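Local coordinates for sister chromatid cohesion protein (Chaetomium thermophilum, PDB 5T8V) that probably loads cohesin onto chromatin, this chain being the C-terminal part of the loader Scc2, built from HEAT repeats, at residues Ala491-Leu496 with Leu601-Phe606; Cys415-Asp420 with Gln592-Tyr597; Leu1169-His1174 with Ala1209-Ile1214; Asp1217-Thr1222 with Tyr1275-Ile1280. All blocks are in the same frame, centred on the assembly; numbering follows the deposited sequence.

How the contacts relate
From the N terminus, segment 415-420 opens contact 2 and segment 491-496 opens contact 1 before either closes. Helix 590-602 then closes contact 2 with residues 592-597, and residues 601-606, at its C-terminal end and beyond, close contact 1. The loops therefore cross, and one helix ties the turn before helix 423-440 to the end of helix 481-494. L601 packs on L416 and D417 between them. Contacts 3 and 4 follow in series, about 62 to 73 Å away between centres, across the chain's centre. Contact 3 joins a turn to helix 1200-1213. Contact 4 joins the loop after that helix to helix 1271-1284, and a probable D1217 N to Q1211 O hydrogen bond links contacts 3 and 4.

Contact 1 (Ala491-Leu496 with Leu601-Phe606); sequences ASALEL and LLRSQF
R603, L602 and A493 carry this contact, where the C-terminal ends of helices 481-494 and 590-602 come together. A493 points its methyl at the second helix, and its CB lies 4.2 Å from CD1 of L602. The same CD1 also meets CD2 of L494, at 3.9 Å, so one leucine branch serves both residues. L466 and R467 of helix 446-474 touch L602 as well, placing this apolar patch against a third helix.

R603 works differently. Its CG sits anti to the carbonyl carbon (chi1 -51°), the bend at chi2 (-57°) brings CD to 4.3 Å from CB of A493, and a further bend at chi3 turns the chain on. The guanidinium then presents its edge to the chain leaving helix 481-494: NH1 lies 3.6 Å from CA of L496, roughly in the guanidinium plane. The carbonyl oxygen of A493 lies near that edge too, beyond hydrogen-bonding distance. E608 forms a long, weak ion pair with NE. E495 and L496 are poorly ordered, so that flank is less certain. Packing of helix ends through small and branched apolar side chains, with an arginine reaching across to the chain that leaves the other helix, belongs here to the helical solenoid of HEAT repeats.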
loop_
_atom_site.group_PDB
_atom_site.type_symbol
_atom_site.label_atom_id
_atom_site.label_comp_id
_atom_site.label_asym_id
_atom_site.label_seq_id
_atom_site.Cartn_x
_atom_site.Cartn_y
_atom_site.Cartn_z
ATOM N N ALA A 491 -21.384 -0.748 -24.064
ATOM C CA ALA A 491 -22.080 -0.945 -22.799
ATOM C C ALA A 491 -22.051 -2.408 -22.387
ATOM O O ALA A 491 -21.791 -2.729 -21.221
ATOM C CB ALA A 491 -23.522 -0.450 -22.911
ATOM N N SER A 492 -22.304 -3.314 -23.335
ATOM C CA SER A 492 -22.290 -4.738 -23.013
ATOM C C SER A 492 -20.878 -5.230 -22.718
ATOM O O SER A 492 -20.685 -6.092 -21.854
ATOM C CB SER A 492 -22.899 -5.541 -24.160
ATOM O OG SER A 492 -24.269 -5.228 -24.334
ATOM N N ALA A 493 -19.879 -4.694 -23.419
ATOM C CA ALA A 493 -18.528 -5.237 -23.332
ATOM C C ALA A 493 -17.799 -4.780 -22.076
ATOM O O ALA A 493 -16.937 -5.507 -21.572
ATOM C CB ALA A 493 -17.721 -4.842 -24.569
ATOM N N LEU A 494 -18.114 -3.589 -21.561
ATOM C CA LEU A 494 -17.473 -3.136 -20.332
ATOM C C LEU A 494 -17.770 -4.099 -19.189
ATOM O O LEU A 494 -16.857 -4.566 -18.499
ATOM C CB LEU A 494 -17.924 -1.714 -19.999
ATOM C CG LEU A 494 -17.238 -0.650 -20.859
ATOM C CD1 LEU A 494 -17.952 0.686 -20.750
ATOM C CD2 LEU A 494 -15.774 -0.505 -20.462
ATOM N N GLU A 495 -19.046 -4.403 -18.971
ATOM C CA GLU A 495 -19.393 -5.597 -18.222
ATOM C C GLU A 495 -19.041 -6.830 -19.050
ATOM O O GLU A 495 -18.874 -6.762 -20.269
ATOM C CB GLU A 495 -20.881 -5.600 -17.867
ATOM C CG GLU A 495 -21.355 -4.332 -17.165
ATOM C CD GLU A 495 -20.619 -4.069 -15.862
ATOM O OE1 GLU A 495 -20.442 -5.020 -15.072
ATOM O OE2 GLU A 495 -20.214 -2.909 -15.632
ATOM N N LEU A 496 -18.922 -7.970 -18.377
ATOM C CA LEU A 496 -18.508 -9.180 -19.075
ATOM C C LEU A 496 -19.701 -9.905 -19.687
ATOM O O LEU A 496 -19.699 -11.136 -19.784
ATOM C CB LEU A 496 -17.751 -10.107 -18.128
ATOM C CG LEU A 496 -16.421 -9.561 -17.592
ATOM C CD1 LEU A 496 -15.825 -10.517 -16.568
ATOM C CD2 LEU A 496 -15.433 -9.304 -18.725
ATOM N N LEU A 601 -10.772 -5.076 -28.307
ATOM C CA LEU A 601 -9.711 -5.332 -27.339
ATOM C C LEU A 601 -10.278 -5.746 -25.988
ATOM O O LEU A 601 -9.711 -6.613 -25.315
ATOM C CB LEU A 601 -8.825 -4.095 -27.193
ATOM C CG LEU A 601 -7.862 -3.807 -28.348
ATOM C CD1 LEU A 601 -7.182 -2.473 -28.132
ATOM C CD2 LEU A 601 -6.819 -4.912 -28.498
ATOM N N LEU A 602 -11.389 -5.135 -25.566
ATOM C CA LEU A 602 -11.968 -5.498 -24.277
ATOM C C LEU A 602 -12.296 -6.980 -24.193
ATOM O O LEU A 602 -12.350 -7.528 -23.088
ATOM C CB LEU A 602 -13.230 -4.680 -24.005
ATOM C CG LEU A 602 -13.031 -3.189 -23.724
ATOM C CD1 LEU A 602 -14.376 -2.514 -23.542
ATOM C CD2 LEU A 602 -12.155 -2.967 -22.499
ATOM N N ARG A 603 -12.512 -7.640 -25.328
ATOM C CA ARG A 603 -12.779 -9.068 -25.365
ATOM C C ARG A 603 -11.550 -9.880 -25.746
ATOM O O ARG A 603 -11.661 -11.094 -25.944
ATOM C CB ARG A 603 -13.920 -9.362 -26.339
ATOM C CG ARG A 603 -15.163 -8.517 -26.110
ATOM C CD ARG A 603 -15.702 -8.661 -24.695
ATOM N NE ARG A 603 -16.039 -10.046 -24.378
ATOM C CZ ARG A 603 -16.696 -10.425 -23.289
ATOM N NH1 ARG A 603 -17.099 -9.521 -22.407
ATOM N NH2 ARG A 603 -16.960 -11.706 -23.082
ATOM N N SER A 604 -10.389 -9.243 -25.863
ATOM C CA SER A 604 -9.157 -9.966 -26.128
ATOM C C SER A 604 -8.663 -10.638 -24.853
ATOM O O SER A 604 -9.015 -10.249 -23.738
ATOM C CB SER A 604 -8.080 -9.028 -26.672
ATOM O OG SER A 604 -7.562 -8.189 -25.651
ATOM N N GLN A 605 -7.834 -11.667 -25.031
ATOM C CA GLN A 605 -7.318 -12.400 -23.881
ATOM C C GLN A 605 -6.464 -11.509 -22.989
ATOM O O GLN A 605 -6.362 -11.752 -21.782
ATOM C CB GLN A 605 -6.518 -13.613 -24.353
ATOM C CG GLN A 605 -6.057 -14.517 -23.230
ATOM C CD GLN A 605 -5.221 -15.682 -23.717
ATOM O OE1 GLN A 605 -5.092 -15.913 -24.923
ATOM N NE2 GLN A 605 -4.642 -16.425 -22.778
ATOM N N PHE A 606 -5.851 -10.469 -23.556
ATOM C CA PHE A 606 -5.034 -9.558 -22.760
ATOM C C PHE A 606 -5.895 -8.747 -21.797
ATOM O O PHE A 606 -5.708 -8.804 -20.576
ATOM C CB PHE A 606 -4.235 -8.637 -23.683
ATOM C CG PHE A 606 -3.547 -7.510 -22.970
ATOM C CD1 PHE A 606 -2.548 -7.762 -22.045
ATOM C CD2 PHE A 606 -3.890 -6.196 -23.235
ATOM C CE1 PHE A 606 -1.912 -6.726 -21.391
ATOM C CE2 PHE A 606 -3.256 -5.155 -22.583
ATOM C CZ PHE A 606 -2.265 -5.421 -21.661
#

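Contact 2 (Cys415-Asp420 with Gln592-Tyr597); sequences CLDNPD and QAKLSY
The ring of Y597 receives P419 over one face, the main apolar element of the contact. CA of P419 stands over the ring centre, 4.1 Å from the centroid and 11° off the normal, a CH-pi arrangement; CB of P419 adds a 4.1 Å contact with CG of Y597. The tyrosine reaches this place because its own CG is anti to the backbone N (chi1 -174°).

One backbone oxygen meets the ring at its edge: O of L416 lies in the ring plane, 3.3 Å from CE2 of Y597. Replacing Y597 by an alanine would probably leave P419 without the face it packs on and open a gap beside the turn.

The charged element is a salt bridge between D417 and K594. NZ of the lysine donates a weak hydrogen bond to OD2 of D417, at 3.2 Å, after the lysine chain has bent at chi2 and chi3.

Local hydrogen bonds shape the turn. A type I turn runs from C415 to N418, with N418 N bonded to C415 O at 3.1 Å, and N418 OD1 then accepts from D420 N at 2.9 Å in an Asx turn around P419. D420 also forms a salt bridge with R520. Taken together, the chemistry implies that this interhelical turn is held to helix 590-602 by proline-aromatic packing together with a salt bridge whose hydrogen bond is weak.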
loop_
_atom_site.group_PDB
_atom_site.type_symbol
_atom_site.label_atom_id
_atom_site.label_comp_id
_atom_site.label_asym_id
_atom_site.label_seq_id
_atom_site.Cartn_x
_atom_site.Cartn_y
_atom_site.Cartn_z
ATOM N N CYS A 415 0.695 1.744 -28.627
ATOM C CA CYS A 415 0.006 1.275 -29.819
ATOM C C CYS A 415 -1.091 0.263 -29.513
ATOM O O CYS A 415 -1.666 -0.301 -30.447
ATOM C CB CYS A 415 1.008 0.651 -30.793
ATOM S SG CYS A 415 2.249 1.790 -31.422
ATOM N N LEU A 416 -1.393 0.024 -28.234
ATOM C CA LEU A 416 -2.360 -1.011 -27.874
ATOM C C LEU A 416 -3.688 -0.804 -28.591
ATOM O O LEU A 416 -4.191 -1.708 -29.267
ATOM C CB LEU A 416 -2.565 -1.025 -26.358
ATOM C CG LEU A 416 -3.646 -1.967 -25.815
ATOM C CD1 LEU A 416 -3.362 -3.417 -26.189
ATOM C CD2 LEU A 416 -3.763 -1.826 -24.306
ATOM N N ASP A 417 -4.271 0.389 -28.458
ATOM C CA ASP A 417 -5.580 0.680 -29.028
ATOM C C ASP A 417 -5.488 1.315 -30.407
ATOM O O ASP A 417 -6.406 2.040 -30.814
ATOM C CB ASP A 417 -6.380 1.576 -28.079
ATOM C CG ASP A 417 -5.712 2.914 -27.829
ATOM O OD1 ASP A 417 -4.469 2.997 -27.941
ATOM O OD2 ASP A 417 -6.432 3.887 -27.514
ATOM N N ASN A 418 -4.409 1.057 -31.144
ATOM C CA ASN A 418 -4.243 1.612 -32.478
ATOM C C ASN A 418 -4.549 0.531 -33.504
ATOM O O ASN A 418 -3.801 -0.456 -33.584
ATOM C CB ASN A 418 -2.824 2.139 -32.667
ATOM C CG ASN A 418 -2.668 2.939 -33.941
ATOM O OD1 ASN A 418 -3.319 2.657 -34.948
ATOM N ND2 ASN A 418 -1.808 3.947 -33.904
ATOM N N PRO A 419 -5.612 0.655 -34.305
ATOM C CA PRO A 419 -5.928 -0.419 -35.264
ATOM C C PRO A 419 -4.849 -0.640 -36.306
ATOM O O PRO A 419 -4.842 -1.696 -36.951
ATOM C CB PRO A 419 -7.242 0.051 -35.903
ATOM C CG PRO A 419 -7.277 1.523 -35.679
ATOM C CD PRO A 419 -6.589 1.755 -34.373
ATOM N N ASP A 420 -3.940 0.319 -36.500
ATOM C CA ASP A 420 -2.813 0.117 -37.404
ATOM C C ASP A 420 -1.826 -0.909 -36.874
ATOM O O ASP A 420 -0.983 -1.391 -37.639
ATOM C CB ASP A 420 -2.071 1.434 -37.635
ATOM C CG ASP A 420 -2.866 2.415 -38.460
ATOM O OD1 ASP A 420 -4.095 2.232 -38.591
ATOM O OD2 ASP A 420 -2.260 3.377 -38.976
ATOM N N GLN A 592 -15.164 6.385 -34.563
ATOM C CA GLN A 592 -15.878 5.116 -34.661
ATOM C C GLN A 592 -14.906 3.949 -34.786
ATOM O O GLN A 592 -15.136 2.876 -34.216
ATOM C CB GLN A 592 -16.831 5.142 -35.853
ATOM C CG GLN A 592 -18.034 6.037 -35.664
ATOM C CD GLN A 592 -18.874 6.149 -36.919
ATOM O OE1 GLN A 592 -18.367 6.017 -38.033
ATOM N NE2 GLN A 592 -20.169 6.390 -36.744
ATOM N N ALA A 593 -13.816 4.137 -35.532
ATOM C CA ALA A 593 -12.830 3.074 -35.687
ATOM C C ALA A 593 -12.116 2.794 -34.371
ATOM O O ALA A 593 -11.964 1.635 -33.968
ATOM C CB ALA A 593 -11.823 3.447 -36.776
ATOM N N LYS A 594 -11.670 3.849 -33.685
ATOM C CA LYS A 594 -10.997 3.660 -32.406
ATOM C C LYS A 594 -11.912 2.971 -31.400
ATOM O O LYS A 594 -11.488 2.045 -30.697
ATOM C CB LYS A 594 -10.512 5.007 -31.869
ATOM C CG LYS A 594 -10.009 4.962 -30.435
ATOM C CD LYS A 594 -8.701 5.710 -30.273
ATOM C CE LYS A 594 -7.541 4.919 -30.839
ATOM N NZ LYS A 594 -6.228 5.391 -30.307
ATOM N N LEU A 595 -13.174 3.401 -31.319
ATOM C CA LEU A 595 -14.107 2.750 -30.404
ATOM C C LEU A 595 -14.328 1.296 -30.793
ATOM O O LEU A 595 -14.369 0.415 -29.927
ATOM C CB LEU A 595 -15.440 3.502 -30.370
ATOM C CG LEU A 595 -16.542 2.883 -29.504
ATOM C CD1 LEU A 595 -16.060 2.625 -28.086
ATOM C CD2 LEU A 595 -17.757 3.787 -29.483
ATOM N N SER A 596 -14.471 1.022 -32.091
ATOM C CA SER A 596 -14.661 -0.350 -32.548
ATOM C C SER A 596 -13.505 -1.235 -32.106
ATOM O O SER A 596 -13.697 -2.249 -31.421
ATOM C CB SER A 596 -14.805 -0.375 -34.070
ATOM O OG SER A 596 -15.945 0.354 -34.482
ATOM N N TYR A 597 -12.284 -0.857 -32.484
ATOM C CA TYR A 597 -11.130 -1.675 -32.140
ATOM C C TYR A 597 -10.968 -1.801 -30.631
ATOM O O TYR A 597 -10.557 -2.857 -30.139
ATOM C CB TYR A 597 -9.865 -1.093 -32.773
ATOM C CG TYR A 597 -8.653 -1.969 -32.573
ATOM C CD1 TYR A 597 -8.567 -3.215 -33.183
ATOM C CD2 TYR A 597 -7.603 -1.560 -31.770
ATOM C CE1 TYR A 597 -7.469 -4.024 -32.997
ATOM C CE2 TYR A 597 -6.498 -2.363 -31.580
ATOM C CZ TYR A 597 -6.439 -3.596 -32.195
ATOM O OH TYR A 597 -5.338 -4.401 -32.010
#

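Contact 3 (Leu1169-His1174 with Ala1209-Ile1214); sequences LATSTH and AYQRDI
T1171 and Q1211 form the polar link of this contact, in which a turn between two helices of the solenoid, 1163-1169 and 1175-1191, is fastened to helix 1200-1213. The helices belong to the C-terminal region of the cohesin loader. NE2 of Q1211 donates to the carbonyl oxygen of T1171 at 2.7 Å, with a bent N-H...O angle of 131°. The oxygen lies in the plane of the Q1211 amide, whereas the donor stands 34° out of the carbonyl plane. NE2 makes a second, weak bond to OG1 of T1171, at 3.1 Å. The glutamine gets there with CG anti to the carbonyl carbon and a bend at chi2 (-71°).

Beside it, the Y1210 ring packs into the turn. CD2 of L1169 lies 4.0 Å from CE1 of Y1210, the two side chains crossing at about a right angle. CA of S1172 meets the ring at its edge, near CE2, while OG of S1172 lies 3.3 Å from OH of Y1210.

Outward from these, the turn is a type I turn, closed by S1172 N on L1169 O. OG1 of T1171 is bonded to T1168 O, which fixes the hydroxyl that the glutamine meets. Q1137 OE1 takes bonds from S1172 OG and T1173 N, and OE1 of Q1211 is bonded to K1229 NZ, so both the oxygen and the nitrogen of the Q1211 amide are engaged. On one face of the Y1210 ring, toward its rim, CB of I1214 sits 3.8 Å above the plane.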
loop_
_atom_site.group_PDB
_atom_site.type_symbol
_atom_site.label_atom_id
_atom_site.label_comp_id
_atom_site.label_asym_id
_atom_site.label_seq_id
_atom_site.Cartn_x
_atom_site.Cartn_y
_atom_site.Cartn_z
ATOM N N LEU A 1169 3.987 -8.134 40.140
ATOM C CA LEU A 1169 2.723 -7.643 39.609
ATOM C C LEU A 1169 2.830 -7.236 38.146
ATOM O O LEU A 1169 1.804 -7.161 37.462
ATOM C CB LEU A 1169 2.231 -6.463 40.446
ATOM C CG LEU A 1169 1.874 -6.792 41.900
ATOM C CD1 LEU A 1169 1.692 -5.522 42.709
ATOM C CD2 LEU A 1169 0.616 -7.651 41.970
ATOM N N ALA A 1170 4.041 -6.973 37.650
ATOM C CA ALA A 1170 4.200 -6.627 36.242
ATOM C C ALA A 1170 3.803 -7.774 35.324
ATOM O O ALA A 1170 3.498 -7.536 34.150
ATOM C CB ALA A 1170 5.643 -6.212 35.960
ATOM N N THR A 1171 3.800 -9.008 35.828
ATOM C CA THR A 1171 3.403 -10.171 35.046
ATOM C C THR A 1171 1.924 -10.502 35.205
ATOM O O THR A 1171 1.515 -11.632 34.915
ATOM C CB THR A 1171 4.249 -11.386 35.438
ATOM O OG1 THR A 1171 3.921 -11.793 36.772
ATOM C CG2 THR A 1171 5.734 -11.055 35.361
ATOM N N SER A 1172 1.118 -9.549 35.660
ATOM C CA SER A 1172 -0.304 -9.783 35.852
ATOM C C SER A 1172 -1.052 -9.640 34.531
ATOM O O SER A 1172 -0.640 -8.897 33.635
ATOM C CB SER A 1172 -0.870 -8.804 36.881
ATOM O OG SER A 1172 -2.244 -9.050 37.116
ATOM N N THR A 1173 -2.164 -10.370 34.417
ATOM C CA THR A 1173 -2.994 -10.277 33.221
ATOM C C THR A 1173 -3.883 -9.039 33.242
ATOM O O THR A 1173 -4.193 -8.488 32.178
ATOM C CB THR A 1173 -3.853 -11.535 33.071
ATOM O OG1 THR A 1173 -4.602 -11.759 34.272
ATOM C CG2 THR A 1173 -2.980 -12.746 32.783
ATOM N N HIS A 1174 -4.301 -8.591 34.425
ATOM C CA HIS A 1174 -5.052 -7.347 34.544
ATOM C C HIS A 1174 -4.189 -6.209 34.007
ATOM O O HIS A 1174 -3.156 -5.887 34.608
ATOM C CB HIS A 1174 -5.451 -7.087 35.998
ATOM C CG HIS A 1174 -6.418 -5.957 36.166
ATOM N ND1 HIS A 1174 -6.558 -5.269 37.353
ATOM C CD2 HIS A 1174 -7.297 -5.396 35.302
ATOM C CE1 HIS A 1174 -7.479 -4.333 37.211
ATOM N NE2 HIS A 1174 -7.943 -4.388 35.977
ATOM N N ALA A 1209 5.499 -18.196 41.728
ATOM C CA ALA A 1209 4.435 -18.403 42.707
ATOM C C ALA A 1209 3.200 -17.583 42.358
ATOM O O ALA A 1209 2.067 -18.033 42.561
ATOM C CB ALA A 1209 4.935 -18.051 44.107
ATOM N N TYR A 1210 3.402 -16.378 41.825
ATOM C CA TYR A 1210 2.278 -15.525 41.453
ATOM C C TYR A 1210 1.512 -16.115 40.276
ATOM O O TYR A 1210 0.278 -16.176 40.293
ATOM C CB TYR A 1210 2.792 -14.124 41.124
ATOM C CG TYR A 1210 1.717 -13.105 40.819
ATOM C CD1 TYR A 1210 0.955 -12.546 41.834
ATOM C CD2 TYR A 1210 1.483 -12.684 39.517
ATOM C CE1 TYR A 1210 -0.022 -11.606 41.562
ATOM C CE2 TYR A 1210 0.510 -11.745 39.234
ATOM C CZ TYR A 1210 -0.240 -11.209 40.259
ATOM O OH TYR A 1210 -1.214 -10.273 39.983
ATOM N N GLN A 1211 2.232 -16.562 39.243
ATOM C CA GLN A 1211 1.574 -17.176 38.094
ATOM C C GLN A 1211 0.854 -18.461 38.483
ATOM O O GLN A 1211 -0.178 -18.798 37.891
ATOM C CB GLN A 1211 2.597 -17.460 36.994
ATOM C CG GLN A 1211 3.216 -16.215 36.384
ATOM C CD GLN A 1211 2.236 -15.438 35.529
ATOM O OE1 GLN A 1211 1.409 -16.020 34.829
ATOM N NE2 GLN A 1211 2.320 -14.113 35.587
ATOM N N ARG A 1212 1.377 -19.184 39.474
ATOM C CA ARG A 1212 0.811 -20.477 39.842
ATOM C C ARG A 1212 -0.414 -20.322 40.736
ATOM O O ARG A 1212 -1.450 -20.948 40.493
ATOM C CB ARG A 1212 1.877 -21.330 40.537
ATOM C CG ARG A 1212 1.333 -22.569 41.239
ATOM C CD ARG A 1212 2.453 -23.478 41.722
ATOM N NE ARG A 1212 3.468 -22.751 42.481
ATOM C CZ ARG A 1212 3.323 -22.351 43.741
ATOM N NH1 ARG A 1212 2.198 -22.596 44.398
ATOM N NH2 ARG A 1212 4.306 -21.698 44.345
ATOM N N ASP A 1213 -0.315 -19.490 41.771
ATOM C CA ASP A 1213 -1.367 -19.397 42.777
ATOM C C ASP A 1213 -2.410 -18.331 42.467
ATOM O O ASP A 1213 -3.578 -18.498 42.839
ATOM C CB ASP A 1213 -0.752 -19.115 44.150
ATOM C CG ASP A 1213 0.222 -20.193 44.586
ATOM O OD1 ASP A 1213 0.045 -21.357 44.171
ATOM O OD2 ASP A 1213 1.163 -19.875 45.344
ATOM N N ILE A 1214 -2.026 -17.244 41.799
ATOM C CA ILE A 1214 -2.933 -16.122 41.580
ATOM C C ILE A 1214 -3.499 -16.177 40.167
ATOM O O ILE A 1214 -4.704 -16.371 39.977
ATOM C CB ILE A 1214 -2.220 -14.781 41.835
ATOM C CG1 ILE A 1214 -1.432 -14.837 43.148
ATOM C CG2 ILE A 1214 -3.230 -13.642 41.866
ATOM C CD1 ILE A 1214 -2.251 -15.265 44.356
#

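Contact 4 (Asp1217-Thr1222 with Tyr1275-Ile1280); sequences DPRGAT and YSRFII
R1219 and R1277 bring their guanidinium groups close, the planes 54° apart, where the loop after helix 1200-1213 crosses helix 1271-1284, in the C-terminal part of the loader's HEAT-repeat helical solenoid. The two side chains arrive differently: R1277 is extended from CG to NE, with CG anti to the backbone N (chi1 180°), whereas R1219 bends at chi2 and chi3 to bring its end back to the helix. CZ of R1277 comes over one face of the R1219 group, 3.4 Å above its plane and offset toward the rim. The NH2 groups are both donors, so their close approach is no hydrogen bond and its exact length is doubtful at this resolution. The positive charge is probably eased in part by E1281, whose ion pairs with both are long and weak; NH2 of R1277 also bonds N1429 OD1. An alanine in place of R1219 would probably leave the R1277 guanidinium without the group that packs on it and E1281 with one cation fewer.

F1278 is turned with its edge to the loop. The carbonyl oxygen of R1219 lies in the ring plane, 3.3 Å from CD1 of F1278, and is also bonded to K1229 NZ; the oxygen of P1218 lies near the same plane. F1208 meets the ring too. Without a side chain, G1220 comes within 4.0 Å of F1278, CA to CA, and its CA makes a C-H...O contact with F1278 O at 3.2 Å.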
loop_
_atom_site.group_PDB
_atom_site.type_symbol
_atom_site.label_atom_id
_atom_site.label_comp_id
_atom_site.label_asym_id
_atom_site.label_seq_id
_atom_site.Cartn_x
_atom_site.Cartn_y
_atom_site.Cartn_z
ATOM N N ASP A 1217 -1.927 -20.114 36.119
ATOM C CA ASP A 1217 -1.375 -20.468 34.817
ATOM C C ASP A 1217 0.127 -20.679 34.973
ATOM O O ASP A 1217 0.915 -19.772 34.675
ATOM C CB ASP A 1217 -1.664 -19.378 33.783
ATOM C CG ASP A 1217 -0.937 -19.612 32.472
ATOM O OD1 ASP A 1217 -0.660 -20.784 32.141
ATOM O OD2 ASP A 1217 -0.642 -18.621 31.772
ATOM N N PRO A 1218 0.563 -21.851 35.435
ATOM C CA PRO A 1218 1.981 -22.055 35.753
ATOM C C PRO A 1218 2.893 -22.225 34.546
ATOM O O PRO A 1218 4.068 -22.548 34.732
ATOM C CB PRO A 1218 1.951 -23.340 36.596
ATOM C CG PRO A 1218 0.772 -24.088 36.087
ATOM C CD PRO A 1218 -0.247 -23.053 35.706
ATOM N N ARG A 1219 2.402 -22.020 33.327
ATOM C CA ARG A 1219 3.259 -22.125 32.157
ATOM C C ARG A 1219 4.286 -20.996 32.151
ATOM O O ARG A 1219 4.081 -19.926 32.729
ATOM C CB ARG A 1219 2.433 -22.079 30.870
ATOM C CG ARG A 1219 1.254 -23.043 30.828
ATOM C CD ARG A 1219 1.682 -24.500 30.754
ATOM N NE ARG A 1219 2.441 -24.806 29.540
ATOM C CZ ARG A 1219 2.432 -25.983 28.917
ATOM N NH1 ARG A 1219 3.162 -26.161 27.825
ATOM N NH2 ARG A 1219 1.685 -26.982 29.369
ATOM N N GLY A 1220 5.408 -21.247 31.478
ATOM C CA GLY A 1220 6.473 -20.264 31.397
ATOM C C GLY A 1220 6.304 -19.217 30.322
ATOM O O GLY A 1220 7.102 -18.277 30.261
ATOM N N ALA A 1221 5.284 -19.349 29.478
ATOM C CA ALA A 1221 5.043 -18.382 28.418
ATOM C C ALA A 1221 3.593 -18.494 27.977
ATOM O O ALA A 1221 2.943 -19.526 28.169
ATOM C CB ALA A 1221 5.990 -18.599 27.233
ATOM N N THR A 1222 3.095 -17.415 27.382
ATOM C CA THR A 1222 1.728 -17.394 26.891
ATOM C C THR A 1222 1.615 -18.206 25.603
ATOM O O THR A 1222 2.608 -18.644 25.016
ATOM C CB THR A 1222 1.262 -15.958 26.641
ATOM O OG1 THR A 1222 2.097 -15.345 25.652
ATOM C CG2 THR A 1222 1.314 -15.144 27.923
ATOM N N TYR A 1275 8.618 -25.526 38.576
ATOM C CA TYR A 1275 9.400 -24.293 38.510
ATOM C C TYR A 1275 10.414 -24.345 37.370
ATOM O O TYR A 1275 10.507 -23.415 36.554
ATOM C CB TYR A 1275 10.090 -24.073 39.860
ATOM C CG TYR A 1275 10.942 -22.831 39.961
ATOM C CD1 TYR A 1275 10.459 -21.593 39.559
ATOM C CD2 TYR A 1275 12.224 -22.892 40.493
ATOM C CE1 TYR A 1275 11.238 -20.455 39.662
ATOM C CE2 TYR A 1275 13.009 -21.762 40.602
ATOM C CZ TYR A 1275 12.512 -20.545 40.186
ATOM O OH TYR A 1275 13.292 -19.416 40.293
ATOM N N SER A 1276 11.178 -25.437 37.292
ATOM C CA SER A 1276 12.154 -25.598 36.220
ATOM C C SER A 1276 11.497 -25.438 34.855
ATOM O O SER A 1276 11.979 -24.684 34.004
ATOM C CB SER A 1276 12.831 -26.964 36.334
ATOM O OG SER A 1276 13.549 -27.077 37.551
ATOM N N ARG A 1277 10.388 -26.146 34.630
ATOM C CA ARG A 1277 9.638 -25.973 33.391
ATOM C C ARG A 1277 9.281 -24.508 33.176
ATOM O O ARG A 1277 9.452 -23.963 32.076
ATOM C CB ARG A 1277 8.372 -26.829 33.423
ATOM C CG ARG A 1277 7.521 -26.706 32.168
ATOM C CD ARG A 1277 6.241 -27.511 32.276
ATOM N NE ARG A 1277 5.604 -27.676 30.973
ATOM C CZ ARG A 1277 4.541 -28.440 30.747
ATOM N NH1 ARG A 1277 3.981 -29.122 31.738
ATOM N NH2 ARG A 1277 4.040 -28.528 29.522
ATOM N N PHE A 1278 8.783 -23.853 34.228
ATOM C CA PHE A 1278 8.383 -22.457 34.101
ATOM C C PHE A 1278 9.523 -21.598 33.571
ATOM O O PHE A 1278 9.303 -20.725 32.723
ATOM C CB PHE A 1278 7.894 -21.914 35.444
ATOM C CG PHE A 1278 7.728 -20.419 35.462
ATOM C CD1 PHE A 1278 6.628 -19.825 34.869
ATOM C CD2 PHE A 1278 8.674 -19.608 36.065
ATOM C CE1 PHE A 1278 6.475 -18.450 34.878
ATOM C CE2 PHE A 1278 8.527 -18.237 36.078
ATOM C CZ PHE A 1278 7.427 -17.657 35.485
ATOM N N ILE A 1279 10.751 -21.828 34.047
ATOM C CA ILE A 1279 11.855 -20.939 33.689
ATOM C C ILE A 1279 12.684 -21.453 32.516
ATOM O O ILE A 1279 13.605 -20.751 32.082
ATOM C CB ILE A 1279 12.770 -20.641 34.897
ATOM C CG1 ILE A 1279 13.441 -21.909 35.426
ATOM C CG2 ILE A 1279 11.970 -19.957 35.998
ATOM C CD1 ILE A 1279 14.449 -21.628 36.534
ATOM N N ILE A 1280 12.393 -22.639 31.984
ATOM C CA ILE A 1280 12.991 -23.034 30.707
ATOM C C ILE A 1280 12.094 -22.627 29.544
ATOM O O ILE A 1280 12.582 -22.202 28.489
ATOM C CB ILE A 1280 13.306 -24.547 30.674
ATOM C CG1 ILE A 1280 12.029 -25.385 30.735
ATOM C CG2 ILE A 1280 14.257 -24.928 31.798
ATOM C CD1 ILE A 1280 11.577 -25.896 29.382
#